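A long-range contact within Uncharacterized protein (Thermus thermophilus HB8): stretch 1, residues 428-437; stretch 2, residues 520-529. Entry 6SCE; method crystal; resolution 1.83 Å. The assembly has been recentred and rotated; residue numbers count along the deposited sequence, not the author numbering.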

# COMPACT_ATOMS: atom_id res chain seq x y z
N LEU A 428 -6.48 13.70 2.09
CA LEU A 428 -5.82 12.45 1.79
C LEU A 428 -6.84 11.34 1.53
O LEU A 428 -6.73 10.59 0.54
CB LEU A 428 -4.87 12.05 2.90
CG LEU A 428 -4.17 10.70 2.73
CD1 LEU A 428 -3.35 10.68 1.45
CD2 LEU A 428 -3.30 10.48 3.95
N LEU A 429 -7.83 11.23 2.41
CA LEU A 429 -8.84 10.19 2.27
C LEU A 429 -9.66 10.30 0.97
O LEU A 429 -9.98 9.28 0.36
CB LEU A 429 -9.77 10.18 3.50
CG LEU A 429 -9.22 9.51 4.75
CD1 LEU A 429 -10.04 9.94 5.97
CD2 LEU A 429 -9.22 7.99 4.64
N ALA A 430 -9.98 11.53 0.56
CA ALA A 430 -10.64 11.78 -0.71
C ALA A 430 -9.77 11.24 -1.86
O ALA A 430 -10.22 10.49 -2.74
CB ALA A 430 -10.90 13.26 -0.88
N LEU A 431 -8.48 11.56 -1.80
CA LEU A 431 -7.56 11.13 -2.85
C LEU A 431 -7.54 9.62 -2.94
O LEU A 431 -7.44 9.04 -4.02
CB LEU A 431 -6.16 11.70 -2.60
CG LEU A 431 -5.06 11.31 -3.58
CD1 LEU A 431 -5.35 11.93 -4.93
CD2 LEU A 431 -3.74 11.81 -3.01
N ARG A 432 -7.64 8.99 -1.79
CA ARG A 432 -7.68 7.56 -1.68
C ARG A 432 -8.97 6.92 -2.13
O ARG A 432 -8.98 5.74 -2.38
CB ARG A 432 -7.46 7.17 -0.23
CG ARG A 432 -7.51 5.68 0.08
CD ARG A 432 -6.45 4.91 -0.69
NE ARG A 432 -6.55 3.50 -0.37
CZ ARG A 432 -7.51 2.69 -0.82
NH1 ARG A 432 -8.43 3.13 -1.69
NH2 ARG A 432 -7.52 1.44 -0.44
N GLY A 433 -10.05 7.68 -2.21
CA GLY A 433 -11.34 7.10 -2.59
C GLY A 433 -12.41 7.10 -1.52
O GLY A 433 -13.37 6.32 -1.61
N TYR A 434 -12.28 7.94 -0.50
CA TYR A 434 -13.26 7.95 0.60
C TYR A 434 -13.69 9.37 0.96
O TYR A 434 -12.87 10.30 0.95
CB TYR A 434 -12.68 7.30 1.84
CG TYR A 434 -12.53 5.82 1.71
CD1 TYR A 434 -11.46 5.28 1.01
CD2 TYR A 434 -13.47 4.95 2.25
CE1 TYR A 434 -11.33 3.91 0.86
CE2 TYR A 434 -13.34 3.58 2.11
CZ TYR A 434 -12.26 3.06 1.40
OH TYR A 434 -12.09 1.71 1.25
N ARG A 435 -14.97 9.54 1.27
CA ARG A 435 -15.44 10.81 1.86
C ARG A 435 -15.53 10.56 3.36
O ARG A 435 -16.23 9.67 3.80
CB ARG A 435 -16.81 11.24 1.31
CG ARG A 435 -17.26 12.61 1.84
CD ARG A 435 -18.59 13.09 1.25
NE ARG A 435 -19.61 12.04 1.29
CZ ARG A 435 -20.01 11.29 0.26
NH1 ARG A 435 -19.51 11.45 -0.96
NH2 ARG A 435 -20.94 10.36 0.46
N PHE A 436 -14.76 11.29 4.15
CA PHE A 436 -14.80 11.14 5.58
C PHE A 436 -15.99 11.95 6.10
O PHE A 436 -15.95 13.16 6.06
CB PHE A 436 -13.50 11.66 6.19
CG PHE A 436 -13.47 11.62 7.69
CD1 PHE A 436 -14.04 10.57 8.39
CD2 PHE A 436 -12.84 12.62 8.41
CE1 PHE A 436 -14.00 10.53 9.77
CE2 PHE A 436 -12.80 12.57 9.79
CZ PHE A 436 -13.38 11.53 10.46
N GLU A 437 -17.05 11.27 6.53
CA GLU A 437 -18.24 11.96 7.09
C GLU A 437 -18.12 12.03 8.61
O GLU A 437 -18.29 11.03 9.30
CB GLU A 437 -19.53 11.29 6.64
CG GLU A 437 -19.84 11.57 5.18
CD GLU A 437 -21.13 10.93 4.68
OE1 GLU A 437 -21.88 10.35 5.50
OE2 GLU A 437 -21.39 11.01 3.46
N ALA A 520 -5.75 16.68 13.77
CA ALA A 520 -6.59 15.65 14.41
C ALA A 520 -8.07 15.92 14.20
O ALA A 520 -8.50 17.07 14.08
CB ALA A 520 -6.27 15.55 15.89
N ARG A 521 -8.84 14.84 14.12
CA ARG A 521 -10.27 14.89 13.92
C ARG A 521 -10.95 13.86 14.80
O ARG A 521 -10.35 12.83 15.16
CB ARG A 521 -10.65 14.55 12.47
CG ARG A 521 -9.99 15.40 11.40
CD ARG A 521 -10.67 16.75 11.24
NE ARG A 521 -10.08 17.47 10.12
CZ ARG A 521 -9.05 18.30 10.21
NH1 ARG A 521 -8.47 18.56 11.38
NH2 ARG A 521 -8.59 18.91 9.12
N MSE A 522 -12.22 14.12 15.10
CA MSE A 522 -13.03 13.14 15.82
C MSE A 522 -13.50 12.11 14.82
O MSE A 522 -13.01 12.07 13.69
CB MSE A 522 -14.12 13.91 16.58
CG MSE A 522 -13.46 14.62 17.74
SE MSE A 522 -14.88 15.10 19.06
CE MSE A 522 -15.03 13.28 19.76
N GLY A 523 -14.42 11.25 15.25
CA GLY A 523 -14.85 10.10 14.51
C GLY A 523 -15.87 10.32 13.43
O GLY A 523 -16.36 11.43 13.20
N GLY A 524 -16.18 9.24 12.73
CA GLY A 524 -17.17 9.29 11.70
C GLY A 524 -17.10 8.10 10.77
O GLY A 524 -16.62 7.03 11.14
N HIS A 525 -17.58 8.30 9.55
CA HIS A 525 -17.77 7.24 8.61
C HIS A 525 -16.85 7.45 7.42
O HIS A 525 -16.80 8.55 6.88
CB HIS A 525 -19.24 7.19 8.18
CG HIS A 525 -20.14 6.67 9.26
ND1 HIS A 525 -20.63 7.48 10.27
CD2 HIS A 525 -20.58 5.42 9.53
CE1 HIS A 525 -21.36 6.75 11.09
NE2 HIS A 525 -21.35 5.50 10.66
N LEU A 526 -16.13 6.41 7.04
CA LEU A 526 -15.34 6.43 5.81
C LEU A 526 -16.23 5.89 4.70
O LEU A 526 -16.42 4.68 4.59
CB LEU A 526 -14.09 5.59 5.97
CG LEU A 526 -13.21 5.93 7.18
CD1 LEU A 526 -12.11 4.89 7.37
CD2 LEU A 526 -12.62 7.30 7.01
N VAL A 527 -16.78 6.78 3.90
CA VAL A 527 -17.71 6.38 2.87
C VAL A 527 -17.02 6.28 1.50
O VAL A 527 -16.56 7.29 0.98
CB VAL A 527 -18.86 7.39 2.75
CG1 VAL A 527 -19.84 6.95 1.67
CG2 VAL A 527 -19.56 7.53 4.12
N PRO A 528 -16.96 5.06 0.93
CA PRO A 528 -16.37 4.95 -0.41
C PRO A 528 -17.06 5.88 -1.39
O PRO A 528 -18.28 6.06 -1.31
CB PRO A 528 -16.59 3.47 -0.78
CG PRO A 528 -16.77 2.77 0.52
CD PRO A 528 -17.46 3.77 1.42
N LEU A 529 -16.30 6.50 -2.28
CA LEU A 529 -16.88 7.43 -3.23
C LEU A 529 -17.58 6.66 -4.35
O LEU A 529 -17.24 5.49 -4.56
CB LEU A 529 -15.80 8.34 -3.79
CG LEU A 529 -15.25 9.34 -2.78
CD1 LEU A 529 -14.02 10.03 -3.32
CD2 LEU A 529 -16.32 10.37 -2.41

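Two strands, 434-437 and 520-528, run antiparallel, and backbone hydrogen bonds tie them together. Arg435 and Val527 form a reciprocal pair, Arg435 N to Val527 O at 2.8 Å and Val527 N to Arg435 O at 2.9 Å; Glu437 and His525 repeat the pattern, with Glu437 N to His525 O and His525 N to Glu437 O both 2.8 Å. Tyr434-Pro528 and Phe436-Leu526 are the intervening non-hydrogen-bonded pairs, so Pro528, which has no amide hydrogen to give, costs the ladder nothing.

Phe436 covers the most surface. The flat ring of Phe436 reaches along the neighbouring strand, with Phe436 CZ 3.3 Å from Met522 O at the ring edge, where the aromatic hydrogens carry slight positive charge; this buried carbonyl has no hydrogen-bond partner in the model, and the ring edge lies against it. Gly524 leaves room for the ring: a CB there would lie 3.2 Å from Phe436 CE1 and clash with Glu437 O at 2.1 Å, and its backbone angles themselves call for glycine. On the same face, Leu526 fills the space between aromatic neighbours, its CD2 3.8 Å from Phe436 CD1 and its CB 3.8 Å from Tyr434 CD2. Leu526 CD2 also meets Leu429 CD1 at 3.8 Å, joining the helix to this apolar cluster.

Leu529 covers nearly as much surface as Phe436. Leu529 N donates to Gly433 O at 3.0 Å, while Leu529 CD1 comes to 3.9 Å from Ala430 O and Leu529 CD2 to 3.7 Å from Arg435 NH1. Leucine suits the place because its branched apolar end spans from the last turn of the helix to the Arg435 side chain. Gly433 suits the turn before the strand because its positive phi closes the helix in a Schellman motif.

The other face combines charge with apolar contact. Arg435 NE and Glu437 OE2 form a salt bridge at 3.0 Å, and the methyls of Val527 touch both partners, its CG1 3.8 Å from Arg435 NH2 and its CG2 3.8 Å from Glu437 CD.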